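Local coordinates for rutinosidase (Aspergillus niger, PDB 6I1A), which cleaves glycosidic bonds as a secreted family 5 glycoside hydrolase, releasing the disaccharide rutinose from flavonoid glycosides such as rutin, at residues Y116-E119 against I120-A124; Q179-G182 against S183-S186; W358-E361 against T362-D365; L74-K77 against A78-D81; I93-Y97 against A98-D102. All blocks are in the same frame, centred on the assembly; numbering follows the deposited sequence.

Interaction 1: Y116-E119 against I120-A124; sequences YLKE and IADYA
Lys-118 and Asp-122, four residues apart on helix 113-128, illustrate how side chains on successive turns of a helix can pair. The electrostatic part is a salt bridge of 2.8 Å between Lys-118 NZ and Asp-122 OD2, the ammonium using the syn lone pair of the carboxylate oxygen. The lysine chain runs extended until its last torsion (chi4 58°) bends NZ over to the acid, and on the way its CG passes 3.4 Å from Asp-122 OD2. Both residues lie on the more exposed flank.

Beneath them run the main-chain bonds. Ala-121 N gives to Leu-117 O at 2.8 Å, Asp-122 N to Lys-118 O at the same length, and Ile-120 and Tyr-123 repeat the pattern with Tyr-116 and Glu-119.

Apolar contact is lighter, with Leu-117 CD2 lying 4.1 Å from Ala-121 CB. The ends of Leu-117 and Ile-120 face inward, Leu-117 against Ile-93 and Thr-95 of strand 90-95 and Ile-120 against Leu-27 and Ile-80. A charged outer flank and an aliphatic inner one mark the amphipathic helix of a beta-alpha-beta unit in a TIM barrel.

Interaction 2: Q179-G182 against S183-S186; sequences QTSG and SPQS
Ser-183 receives the chain from a tight turn that Ser-181 shapes with its own side chain. Ser-183 N donates to Ser-181 OG at 3.0 Å and 161°, which makes an ST turn in the link between helix 161-179 and strand 187-190 of the alpha/beta barrel. Ser-181 OG sits between its backbone N and carbonyl carbon (chi1 69°), where it can take this N-H while also bonding Ile-178 O at the end of the helix. Between the two serines, Gly-182 adopts a positive phi that lets the chain reverse.

Pro-184 begins a short 3-10 segment. Its CB lies 3.9 Å from Gln-179 OE1, the two side chains crossing at about a right angle; the amide oxygen has its polar partner in Asn-234, so the proline adds only van der Waals contact. On its way round, Pro-184 also touches Tyr-14. Gln-185 returns to the turn through solvent: a water donates to Gly-182 O at 2.7 Å and accepts from Gln-185 NE2 at 3.2 Å.

Ser-186 closes the 3-10 turn twice over: its N lies 2.9 Å from Ser-183 O, and its OG accepts from Ser-183 OG at 2.8 Å.

Interaction 3: W358-E361 against T362-D365; sequences WCYE and TFID. With EDO (1,2-ethanediol), chain L.
Cys-359 meets Thr-362 at the start of helix 360-365, where it occupies the N-cap position. With SG anti to the backbone N (chi1 -174°), the sulfur swings alongside the first turn and accepts a weak capping bond from Thr-362 N, 3.7 Å away. The carbonyl of Cys-359 is weakly held by the N-H groups of Thr-362 and Phe-363, and its oxygen hangs over the centre of the Phe-363 ring, 3.7 Å above the plane.

Tyr-360 comes next and carries most of the packing. The Phe-363 ring turns its edge toward the tyrosine face in an offset edge-to-face pair, with centroids 5.9 Å apart and planes at 69°. Ile-364 meets the tyrosine ring at an edge, CD1 lying 3.9 Å from CD2 of Tyr-360. This short C-terminal helix thereby closes against the barrel: Phe-363 touches Ile-306 of strand 299-308 and Val-321 of helix 317-331, while Ile-364 rests on helix 77-85. An ethanediol, probably from the crystallisation liquor, has its O1 in the plane of the tyrosine ring, near the hydroxyl.

Glu-361 contributes through its main chain, its O accepting from Asp-365 N at 3.0 Å. Its carboxylate and that of Asp-365 each form a long, weak ion pair with Lys-82.

Interaction 4: L74-K77 against A78-D81; sequences LITK and ADID. Unlike the reference sequence in segment 74-77: Leu-74 (reference Trp).
Thr-76 and Asp-79 make a capping box whose two halves are unequal. The strong half is the bond from Thr-76 N to Asp-79 OD2, 2.9 Å long and at 163°, which uses the anti lone pair of the carboxylate oxygen. In return Thr-76 OG1 accepts only a weak capping bond from Ala-78 N, 3.3 Å away. A water bridges the two side chains, donating to Asp-79 OD2 and lying 3.1 Å from Thr-76 OG1.

The aspartate reaches back because its CG lies beside the backbone N (chi1 -64°), a position that turns OD2 toward the residues before the helix. OD2 is thus gripped by at least two donors, the Thr-76 amide and the water. The main chain is then taken up by the helix itself, with Asp-81 N to Lys-77 O at 2.9 Å after weak bonds from Asp-79 N and Ile-80 N to Thr-76 O.

Below the polar cap, Ile-75 CG2 faces Ile-80 CD1 at 4.4 Å, and Ile-80 continues onto Ala-124 of helix 113-128. An apolar pair on residues flanking a capping box is a hydrophobic staple, and here the two motifs together start barrel helix 77-85.

Interaction 5: I93-Y97 against A98-D102; sequences IPTTY and AAWID
Tyr-97 O gathers two backbone donors, Trp-100 N at 2.9 Å and Ile-101 N at 3.1 Å, as the chain leaves strand 90-95 and coils through a short 3-10 turn; the Ile-101 bond lies in the carbonyl plane and the Trp-100 donor stands above it. Ala-99 N adds a bond to Thr-96 O one residue earlier.

Among the side chains, the key pair is Thr-95 and Trp-100, crossing at about a right angle. The indole N-H points at Thr-95 OG1 over 2.9 Å, nearly straight at 173°, with the hydroxyl oxygen exactly in the ring plane. Because the same hydroxyl is also bonded to Asp-135 O, it probably donates there and accepts from the indole, an arrangement that would fix both its rotation and the tilt of the tryptophan. Ala-99 CB covers one indole face, 3.8 Å above it and toward its rim, while Phe-177 meets the tryptophan edge-to-face. Thr-96 OG1 takes a weak bond from Ala-98 N at 3.3 Å. The Tyr-97 ring lies against the following peptide, CD1 3.2 Å from Ala-98 N, and reaches Ile-101 CG1 at 4.3 Å; its hydroxyl is bonded to Glu-150 and Ser-106. Such a turn, folded back onto the end of its own strand, belongs to a beta-to-alpha loop at the C-terminal mouth of a TIM barrel, the face where enzymes of this fold keep their active sites.

Place in the fold sets the chemistry of these five contacts. Interaction 2 is a surface turn held by hydroxyls and water; the other four are partly buried. Interactions 1 and 4 hold neighbouring barrel helices together, through aliphatic packing and a probable hydrogen bond from Tyr-123 OH to Asp-81 OD1 (2.6 Å). Interaction 5 lies nearest the chain's centre and meets interaction 1 where Leu-117 packs beside Trp-100. Interactions 3 and 4 are both helix starts, one with a cysteine sulfur at its N-cap, the other with a threonine hydroxyl completed by an aspartate in a capping box; they touch through Glu-361 OE2 and Asp-79 OD1, 2.6 Å apart, a closeness consistent with a shared proton.

Interaction 1: Y116-E119 against I120-A124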
loop_
_atom_site.group_PDB
_atom_site.type_symbol
_atom_site.label_atom_id
_atom_site.label_comp_id
_atom_site.label_asym_id
_atom_site.label_seq_id
_atom_site.Cartn_x
_atom_site.Cartn_y
_atom_site.Cartn_z
ATOM N N TYR A 116 -2.148 -9.976 -38.333
ATOM C CA TYR A 116 -2.624 -11.044 -37.410
ATOM C C TYR A 116 -3.662 -10.488 -36.454
ATOM O O TYR A 116 -4.642 -11.171 -36.119
ATOM C CB TYR A 116 -1.437 -11.689 -36.706
ATOM C CG TYR A 116 -0.544 -12.480 -37.621
ATOM C CD1 TYR A 116 -1.000 -13.667 -38.179
ATOM C CD2 TYR A 116 0.714 -12.032 -37.943
ATOM C CE1 TYR A 116 -0.207 -14.390 -39.053
ATOM C CE2 TYR A 116 1.518 -12.754 -38.816
ATOM C CZ TYR A 116 1.045 -13.931 -39.377
ATOM O OH TYR A 116 1.800 -14.663 -40.271
ATOM N N LEU A 117 -3.440 -9.265 -35.966
ATOM C CA LEU A 117 -4.402 -8.599 -35.080
ATOM C C LEU A 117 -5.755 -8.499 -35.804
ATOM O O LEU A 117 -6.819 -8.807 -35.218
ATOM C CB LEU A 117 -3.852 -7.214 -34.686
ATOM C CG LEU A 117 -4.494 -6.680 -33.402
ATOM C CD1 LEU A 117 -3.645 -5.526 -32.821
ATOM C CD2 LEU A 117 -5.904 -6.236 -33.639
ATOM N N LYS A 118 -5.761 -8.024 -37.044
ATOM C CA LYS A 118 -7.004 -7.905 -37.812
ATOM C C LYS A 118 -7.689 -9.277 -38.045
ATOM O O LYS A 118 -8.916 -9.342 -37.866
ATOM C CB LYS A 118 -6.651 -7.279 -39.139
ATOM C CG LYS A 118 -7.906 -7.131 -39.996
ATOM C CD LYS A 118 -7.707 -6.305 -41.275
ATOM C CE LYS A 118 -8.939 -6.359 -42.150
ATOM N NZ LYS A 118 -10.154 -5.868 -41.457
ATOM N N GLU A 119 -6.916 -10.322 -38.347
ATOM C CA GLU A 119 -7.555 -11.664 -38.587
ATOM C C GLU A 119 -8.293 -12.117 -37.319
ATOM O O GLU A 119 -9.489 -12.533 -37.378
ATOM C CB GLU A 119 -6.517 -12.702 -38.984
ATOM C CG GLU A 119 -7.228 -13.960 -39.428
ATOM C CD GLU A 119 -6.510 -15.281 -39.260
ATOM O OE1 GLU A 119 -6.303 -15.698 -38.087
ATOM O OE2 GLU A 119 -6.244 -15.928 -40.311
ATOM N N ILE A 120 -7.617 -11.973 -36.170
ATOM C CA ILE A 120 -8.239 -12.450 -34.909
ATOM C C ILE A 120 -9.366 -11.525 -34.482
ATOM O O ILE A 120 -10.430 -11.981 -34.023
ATOM C CB ILE A 120 -7.143 -12.559 -33.816
ATOM C CG1 ILE A 120 -6.154 -13.683 -34.182
ATOM C CG2 ILE A 120 -7.786 -12.707 -32.432
ATOM C CD1 ILE A 120 -6.731 -15.069 -34.399
ATOM N N ALA A 121 -9.176 -10.195 -34.508
ATOM C CA ALA A 121 -10.214 -9.247 -34.087
ATOM C C ALA A 121 -11.455 -9.409 -34.970
ATOM O O ALA A 121 -12.596 -9.430 -34.441
ATOM C CB ALA A 121 -9.644 -7.826 -34.137
ATOM N N ASP A 122 -11.248 -9.473 -36.290
ATOM C CA ASP A 122 -12.409 -9.585 -37.218
ATOM C C ASP A 122 -13.174 -10.885 -36.903
ATOM O O ASP A 122 -14.415 -10.825 -36.910
ATOM C CB ASP A 122 -11.968 -9.632 -38.663
ATOM C CG ASP A 122 -11.523 -8.297 -39.254
ATOM O OD1 ASP A 122 -11.485 -7.330 -38.501
ATOM O OD2 ASP A 122 -11.046 -8.299 -40.391
ATOM N N TYR A 123 -12.461 -11.966 -36.618
ATOM C CA TYR A 123 -13.122 -13.266 -36.328
ATOM C C TYR A 123 -13.940 -13.127 -35.056
ATOM O O TYR A 123 -15.117 -13.560 -34.937
ATOM C CB TYR A 123 -12.097 -14.384 -36.229
ATOM C CG TYR A 123 -12.759 -15.702 -35.912
ATOM C CD1 TYR A 123 -13.451 -16.400 -36.889
ATOM C CD2 TYR A 123 -12.752 -16.237 -34.631
ATOM C CE1 TYR A 123 -14.111 -17.599 -36.591
ATOM C CE2 TYR A 123 -13.359 -17.438 -34.325
ATOM C CZ TYR A 123 -14.076 -18.104 -35.307
ATOM O OH TYR A 123 -14.679 -19.313 -35.040
ATOM N N ALA A 124 -13.335 -12.549 -34.014
ATOM C CA ALA A 124 -13.995 -12.356 -32.714
ATOM C C ALA A 124 -15.231 -11.462 -32.819
ATOM O O ALA A 124 -16.254 -11.702 -32.157
ATOM C CB ALA A 124 -12.985 -11.841 -31.709
#

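Interaction 2: Q179-G182 against S183-S186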
loop_
_atom_site.group_PDB
_atom_site.type_symbol
_atom_site.label_atom_id
_atom_site.label_comp_id
_atom_site.label_asym_id
_atom_site.label_seq_id
_atom_site.Cartn_x
_atom_site.Cartn_y
_atom_site.Cartn_z
ATOM N N GLN A 179 -10.754 3.009 -37.762
ATOM C CA GLN A 179 -11.700 3.663 -38.717
ATOM C C GLN A 179 -11.837 2.853 -39.995
ATOM O O GLN A 179 -12.929 2.927 -40.627
ATOM C CB GLN A 179 -11.130 5.023 -39.100
ATOM C CG GLN A 179 -11.267 6.054 -38.011
ATOM C CD GLN A 179 -12.716 6.367 -37.713
ATOM O OE1 GLN A 179 -13.335 5.760 -36.873
ATOM N NE2 GLN A 179 -13.277 7.380 -38.387
ATOM N N THR A 180 -10.841 2.116 -40.414
ATOM C CA THR A 180 -10.870 1.298 -41.661
ATOM C C THR A 180 -11.168 -0.179 -41.376
ATOM O O THR A 180 -11.062 -1.029 -42.285
ATOM C CB THR A 180 -9.574 1.445 -42.427
ATOM O OG1 THR A 180 -8.441 1.022 -41.683
ATOM C CG2 THR A 180 -9.338 2.878 -42.873
ATOM N N SER A 181 -11.550 -0.485 -40.136
ATOM C CA SER A 181 -11.747 -1.877 -39.672
ATOM C C SER A 181 -12.988 -2.543 -40.251
ATOM O O SER A 181 -13.085 -3.771 -40.060
ATOM C CB SER A 181 -11.832 -1.914 -38.182
ATOM O OG SER A 181 -12.971 -1.325 -37.729
ATOM N N GLY A 182 -13.941 -1.766 -40.729
ATOM C CA GLY A 182 -15.297 -2.286 -41.067
ATOM C C GLY A 182 -16.221 -2.342 -39.871
ATOM O O GLY A 182 -17.434 -2.595 -40.036
ATOM N N SER A 183 -15.741 -2.065 -38.637
ATOM C CA SER A 183 -16.563 -2.079 -37.411
ATOM C C SER A 183 -15.894 -1.201 -36.357
ATOM O O SER A 183 -15.459 -1.677 -35.299
ATOM C CB SER A 183 -16.736 -3.515 -36.929
ATOM O OG SER A 183 -17.783 -3.614 -35.985
ATOM N N PRO A 184 -15.806 0.116 -36.574
ATOM C CA PRO A 184 -15.117 0.983 -35.619
ATOM C C PRO A 184 -15.753 0.932 -34.238
ATOM O O PRO A 184 -15.104 1.277 -33.217
ATOM C CB PRO A 184 -15.245 2.389 -36.250
ATOM C CG PRO A 184 -16.472 2.249 -37.170
ATOM C CD PRO A 184 -16.350 0.870 -37.743
ATOM N N GLN A 185 -17.063 0.619 -34.148
ATOM C CA GLN A 185 -17.817 0.508 -32.914
ATOM C C GLN A 185 -17.308 -0.644 -32.003
ATOM O O GLN A 185 -17.720 -0.675 -30.865
ATOM C CB GLN A 185 -19.339 0.344 -33.171
ATOM C CG GLN A 185 -19.762 -0.887 -33.949
ATOM C CD GLN A 185 -19.792 -0.783 -35.451
ATOM O OE1 GLN A 185 -19.020 -0.047 -36.083
ATOM N NE2 GLN A 185 -20.672 -1.596 -36.047
ATOM N N SER A 186 -16.465 -1.481 -32.546
ATOM C CA SER A 186 -16.006 -2.692 -31.795
ATOM C C SER A 186 -14.719 -2.400 -31.000
ATOM O O SER A 186 -14.213 -3.335 -30.363
ATOM C CB SER A 186 -15.753 -3.812 -32.705
ATOM O OG SER A 186 -16.986 -4.194 -33.377
HETATM O O HOH W 1 -19.925 -2.189 -39.141
#

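Interaction 3: W358-E361 against T362-D365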
loop_
_atom_site.group_PDB
_atom_site.type_symbol
_atom_site.label_atom_id
_atom_site.label_comp_id
_atom_site.label_asym_id
_atom_site.label_seq_id
_atom_site.Cartn_x
_atom_site.Cartn_y
_atom_site.Cartn_z
ATOM N N TRP A 358 -1.841 -18.590 -14.174
ATOM C CA TRP A 358 -1.845 -17.470 -15.168
ATOM C C TRP A 358 -2.432 -17.863 -16.523
ATOM O O TRP A 358 -2.435 -16.979 -17.405
ATOM C CB TRP A 358 -0.432 -16.927 -15.317
ATOM C CG TRP A 358 0.139 -16.247 -14.130
ATOM C CD1 TRP A 358 0.694 -16.848 -13.053
ATOM C CD2 TRP A 358 0.242 -14.841 -13.916
ATOM N NE1 TRP A 358 1.152 -15.890 -12.177
ATOM C CE2 TRP A 358 0.860 -14.624 -12.680
ATOM C CE3 TRP A 358 -0.194 -13.722 -14.655
ATOM C CZ2 TRP A 358 1.121 -13.350 -12.172
ATOM C CZ3 TRP A 358 0.070 -12.469 -14.157
ATOM C CH2 TRP A 358 0.717 -12.259 -12.949
ATOM N N CYS A 359 -2.917 -19.091 -16.728
ATOM C CA CYS A 359 -3.438 -19.545 -18.033
ATOM C C CYS A 359 -4.935 -19.602 -18.008
ATOM O O CYS A 359 -5.540 -20.534 -17.414
ATOM C CB CYS A 359 -2.841 -20.880 -18.404
ATOM S SG CYS A 359 -3.340 -21.344 -20.076
ATOM N N TYR A 360 -5.608 -18.643 -18.593
ATOM C CA TYR A 360 -7.070 -18.619 -18.544
ATOM C C TYR A 360 -7.690 -19.807 -19.286
ATOM O O TYR A 360 -8.728 -20.291 -18.904
ATOM C CB TYR A 360 -7.612 -17.308 -19.105
ATOM C CG TYR A 360 -8.975 -16.950 -18.618
ATOM C CD1 TYR A 360 -9.157 -16.341 -17.395
ATOM C CD2 TYR A 360 -10.119 -17.293 -19.319
ATOM C CE1 TYR A 360 -10.407 -15.973 -16.941
ATOM C CE2 TYR A 360 -11.388 -16.936 -18.891
ATOM C CZ TYR A 360 -11.544 -16.249 -17.687
ATOM O OH TYR A 360 -12.772 -15.855 -17.222
ATOM N N GLU A 361 -7.092 -20.250 -20.404
ATOM C CA GLU A 361 -7.664 -21.376 -21.185
ATOM C C GLU A 361 -7.667 -22.627 -20.290
ATOM O O GLU A 361 -8.627 -23.398 -20.410
ATOM C CB GLU A 361 -6.876 -21.626 -22.451
ATOM C CG GLU A 361 -7.146 -20.559 -23.512
ATOM C CD GLU A 361 -6.574 -20.888 -24.875
ATOM O OE1 GLU A 361 -5.719 -21.767 -24.932
ATOM O OE2 GLU A 361 -6.814 -20.129 -25.777
ATOM N N THR A 362 -6.677 -22.771 -19.423
ATOM C CA THR A 362 -6.670 -23.932 -18.471
ATOM C C THR A 362 -7.921 -23.853 -17.620
ATOM O O THR A 362 -8.620 -24.879 -17.380
ATOM C CB THR A 362 -5.425 -23.906 -17.602
ATOM O OG1 THR A 362 -4.304 -24.189 -18.438
ATOM C CG2 THR A 362 -5.507 -24.908 -16.474
ATOM N N PHE A 363 -8.270 -22.683 -17.093
ATOM C CA PHE A 363 -9.486 -22.550 -16.259
ATOM C C PHE A 363 -10.729 -22.981 -17.021
ATOM O O PHE A 363 -11.669 -23.588 -16.495
ATOM C CB PHE A 363 -9.655 -21.113 -15.769
ATOM C CG PHE A 363 -8.511 -20.562 -14.974
ATOM C CD1 PHE A 363 -7.646 -21.343 -14.250
ATOM C CD2 PHE A 363 -8.311 -19.186 -14.926
ATOM C CE1 PHE A 363 -6.645 -20.816 -13.465
ATOM C CE2 PHE A 363 -7.295 -18.650 -14.156
ATOM C CZ PHE A 363 -6.482 -19.451 -13.399
ATOM N N ILE A 364 -10.850 -22.567 -18.290
ATOM C CA ILE A 364 -12.014 -22.930 -19.107
ATOM C C ILE A 364 -12.045 -24.486 -19.231
ATOM O O ILE A 364 -13.132 -25.053 -19.054
ATOM C CB ILE A 364 -11.940 -22.247 -20.485
ATOM C CG1 ILE A 364 -12.048 -20.724 -20.303
ATOM C CG2 ILE A 364 -13.066 -22.744 -21.359
ATOM C CD1 ILE A 364 -11.872 -19.905 -21.601
ATOM N N ASP A 365 -10.930 -25.082 -19.577
ATOM C CA ASP A 365 -10.873 -26.560 -19.845
ATOM C C ASP A 365 -11.165 -27.326 -18.545
ATOM O O ASP A 365 -11.566 -28.539 -18.636
ATOM C CB ASP A 365 -9.527 -26.954 -20.444
ATOM C CG ASP A 365 -9.453 -26.669 -21.941
ATOM O OD1 ASP A 365 -10.456 -26.289 -22.500
ATOM O OD2 ASP A 365 -8.406 -26.786 -22.486
HETATM C C1 EDO L . -15.847 -15.490 -18.342
HETATM O O1 EDO L . -14.858 -16.409 -18.549
HETATM C C2 EDO L . -16.775 -15.823 -17.256
HETATM O O2 EDO L . -17.645 -14.690 -17.030
#

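Interaction 4: L74-K77 against A78-D81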
loop_
_atom_site.group_PDB
_atom_site.type_symbol
_atom_site.label_atom_id
_atom_site.label_comp_id
_atom_site.label_asym_id
_atom_site.label_seq_id
_atom_site.Cartn_x
_atom_site.Cartn_y
_atom_site.Cartn_z
ATOM N N LEU A 74 0.593 -18.759 -32.086
ATOM C CA LEU A 74 0.291 -18.805 -30.629
ATOM C C LEU A 74 -1.199 -18.596 -30.379
ATOM O O LEU A 74 -1.789 -19.294 -29.536
ATOM C CB LEU A 74 1.089 -17.737 -29.888
ATOM C CG LEU A 74 0.920 -17.750 -28.365
ATOM C CD1 LEU A 74 1.675 -18.920 -27.705
ATOM C CD2 LEU A 74 1.390 -16.460 -27.724
ATOM N N ILE A 75 -1.795 -17.587 -31.025
ATOM C CA ILE A 75 -3.242 -17.259 -30.885
ATOM C C ILE A 75 -3.906 -17.461 -32.216
ATOM O O ILE A 75 -3.543 -16.808 -33.206
ATOM C CB ILE A 75 -3.505 -15.838 -30.337
ATOM C CG1 ILE A 75 -2.846 -15.657 -28.976
ATOM C CG2 ILE A 75 -4.995 -15.511 -30.349
ATOM C CD1 ILE A 75 -3.412 -16.487 -27.850
ATOM N N THR A 76 -4.880 -18.370 -32.280
ATOM C CA THR A 76 -5.608 -18.652 -33.520
ATOM C C THR A 76 -7.102 -18.555 -33.288
ATOM O O THR A 76 -7.581 -18.297 -32.185
ATOM C CB THR A 76 -5.218 -20.046 -34.055
ATOM O OG1 THR A 76 -5.819 -20.966 -33.142
ATOM C CG2 THR A 76 -3.724 -20.239 -34.167
ATOM N N LYS A 77 -7.880 -18.735 -34.332
ATOM C CA LYS A 77 -9.351 -18.734 -34.207
ATOM C C LYS A 77 -9.812 -19.784 -33.199
ATOM O O LYS A 77 -10.795 -19.524 -32.488
ATOM C CB LYS A 77 -9.951 -18.966 -35.585
ATOM C CG LYS A 77 -9.789 -17.785 -36.509
ATOM C CD LYS A 77 -10.263 -18.133 -37.869
ATOM C CE LYS A 77 -9.991 -17.022 -38.838
ATOM N NZ LYS A 77 -10.579 -17.407 -40.134
ATOM N N ALA A 78 -9.120 -20.926 -33.108
ATOM C CA ALA A 78 -9.438 -21.976 -32.118
ATOM C C ALA A 78 -9.378 -21.387 -30.694
ATOM O O ALA A 78 -10.261 -21.759 -29.888
ATOM C CB ALA A 78 -8.470 -23.142 -32.253
ATOM N N ASP A 79 -8.371 -20.545 -30.407
ATOM C CA ASP A 79 -8.287 -19.886 -29.084
ATOM C C ASP A 79 -9.507 -19.002 -28.862
ATOM O O ASP A 79 -10.139 -19.008 -27.751
ATOM C CB ASP A 79 -6.986 -19.105 -28.919
ATOM C CG ASP A 79 -5.803 -20.031 -28.954
ATOM O OD1 ASP A 79 -5.633 -20.818 -27.985
ATOM O OD2 ASP A 79 -5.073 -20.018 -29.961
ATOM N N ILE A 80 -9.924 -18.228 -29.854
ATOM C CA ILE A 80 -11.116 -17.366 -29.712
ATOM C C ILE A 80 -12.356 -18.203 -29.432
ATOM O O ILE A 80 -13.174 -17.851 -28.605
ATOM C CB ILE A 80 -11.300 -16.452 -30.933
ATOM C CG1 ILE A 80 -9.992 -15.700 -31.231
ATOM C CG2 ILE A 80 -12.493 -15.524 -30.768
ATOM C CD1 ILE A 80 -9.325 -15.028 -30.039
ATOM N N ASP A 81 -12.530 -19.337 -30.153
ATOM C CA ASP A 81 -13.673 -20.224 -29.874
ATOM C C ASP A 81 -13.644 -20.768 -28.450
ATOM O O ASP A 81 -14.703 -20.771 -27.785
ATOM C CB ASP A 81 -13.686 -21.376 -30.876
ATOM C CG ASP A 81 -13.955 -20.952 -32.311
ATOM O OD1 ASP A 81 -14.638 -19.934 -32.536
ATOM O OD2 ASP A 81 -13.513 -21.698 -33.212
HETATM O O HOH W 2 -3.624 -21.734 -31.132
#

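Interaction 5: I93-Y97 against A98-D102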
loop_
_atom_site.group_PDB
_atom_site.type_symbol
_atom_site.label_atom_id
_atom_site.label_comp_id
_atom_site.label_asym_id
_atom_site.label_seq_id
_atom_site.Cartn_x
_atom_site.Cartn_y
_atom_site.Cartn_z
ATOM N N ILE A 93 -5.702 -6.556 -26.258
ATOM C CA ILE A 93 -4.615 -6.991 -27.124
ATOM C C ILE A 93 -3.408 -6.083 -26.991
ATOM O O ILE A 93 -3.354 -4.996 -27.624
ATOM C CB ILE A 93 -5.053 -7.168 -28.597
ATOM C CG1 ILE A 93 -6.355 -7.940 -28.729
ATOM C CG2 ILE A 93 -3.907 -7.789 -29.345
ATOM C CD1 ILE A 93 -6.836 -8.178 -30.132
ATOM N N PRO A 94 -2.417 -6.445 -26.165
ATOM C CA PRO A 94 -1.179 -5.692 -26.030
ATOM C C PRO A 94 -0.353 -5.815 -27.312
ATOM O O PRO A 94 -0.141 -6.909 -27.830
ATOM C CB PRO A 94 -0.458 -6.344 -24.839
ATOM C CG PRO A 94 -1.570 -7.001 -24.087
ATOM C CD PRO A 94 -2.516 -7.518 -25.149
ATOM N N THR A 95 0.114 -4.665 -27.799
ATOM C CA THR A 95 0.982 -4.587 -28.979
ATOM C C THR A 95 2.229 -3.791 -28.608
ATOM O O THR A 95 2.194 -2.908 -27.714
ATOM C CB THR A 95 0.247 -3.933 -30.146
ATOM O OG1 THR A 95 -0.057 -2.540 -29.919
ATOM C CG2 THR A 95 -1.038 -4.633 -30.518
ATOM N N THR A 96 3.336 -4.049 -29.313
ATOM C CA THR A 96 4.475 -3.117 -29.232
ATOM C C THR A 96 4.190 -1.924 -30.155
ATOM O O THR A 96 3.439 -2.050 -31.120
ATOM C CB THR A 96 5.805 -3.744 -29.598
ATOM O OG1 THR A 96 5.806 -3.974 -31.019
ATOM C CG2 THR A 96 6.043 -5.053 -28.862
ATOM N N TYR A 97 4.855 -0.823 -29.901
ATOM C CA TYR A 97 4.683 0.342 -30.826
ATOM C C TYR A 97 5.186 -0.046 -32.217
ATOM O O TYR A 97 4.780 0.604 -33.194
ATOM C CB TYR A 97 5.354 1.626 -30.336
ATOM C CG TYR A 97 6.836 1.560 -30.189
ATOM C CD1 TYR A 97 7.661 1.625 -31.317
ATOM C CD2 TYR A 97 7.451 1.377 -28.952
ATOM C CE1 TYR A 97 9.024 1.576 -31.210
ATOM C CE2 TYR A 97 8.835 1.294 -28.851
ATOM C CZ TYR A 97 9.627 1.414 -29.991
ATOM O OH TYR A 97 10.992 1.294 -29.895
ATOM N N ALA A 98 6.119 -0.987 -32.304
ATOM C CA ALA A 98 6.779 -1.360 -33.571
ATOM C C ALA A 98 5.802 -2.083 -34.480
ATOM O O ALA A 98 6.100 -2.287 -35.684
ATOM C CB ALA A 98 8.007 -2.172 -33.293
ATOM N N ALA A 99 4.645 -2.540 -34.006
ATOM C CA ALA A 99 3.575 -3.069 -34.851
ATOM C C ALA A 99 3.074 -1.930 -35.773
ATOM O O ALA A 99 2.471 -2.219 -36.841
ATOM C CB ALA A 99 2.457 -3.607 -34.005
ATOM N N TRP A 100 3.186 -0.698 -35.299
ATOM C CA TRP A 100 2.456 0.467 -35.841
ATOM C C TRP A 100 3.386 1.361 -36.628
ATOM O O TRP A 100 2.923 1.974 -37.645
ATOM C CB TRP A 100 1.704 1.209 -34.724
ATOM C CG TRP A 100 0.767 0.303 -33.983
ATOM C CD1 TRP A 100 1.001 -0.296 -32.768
ATOM C CD2 TRP A 100 -0.513 -0.159 -34.419
ATOM N NE1 TRP A 100 -0.054 -1.066 -32.430
ATOM C CE2 TRP A 100 -1.005 -1.014 -33.416
ATOM C CE3 TRP A 100 -1.329 0.095 -35.533
ATOM C CZ2 TRP A 100 -2.257 -1.625 -33.530
ATOM C CZ3 TRP A 100 -2.545 -0.523 -35.627
ATOM C CH2 TRP A 100 -3.007 -1.375 -34.631
ATOM N N ILE A 101 4.607 1.536 -36.175
ATOM C CA ILE A 101 5.616 2.411 -36.836
ATOM C C ILE A 101 6.938 1.696 -36.826
ATOM O O ILE A 101 7.218 0.887 -35.925
ATOM C CB ILE A 101 5.719 3.769 -36.175
ATOM C CG1 ILE A 101 6.391 3.751 -34.815
ATOM C CG2 ILE A 101 4.367 4.486 -36.211
ATOM C CD1 ILE A 101 6.784 5.181 -34.312
ATOM N N ASP A 102 7.774 1.979 -37.821
ATOM C CA ASP A 102 9.087 1.342 -37.940
ATOM C C ASP A 102 10.140 2.413 -37.762
ATOM O O ASP A 102 10.442 3.157 -38.767
ATOM C CB ASP A 102 9.180 0.669 -39.302
ATOM C CG ASP A 102 10.444 -0.078 -39.504
ATOM O OD1 ASP A 102 11.394 0.133 -38.768
ATOM O OD2 ASP A 102 10.420 -0.960 -40.413
#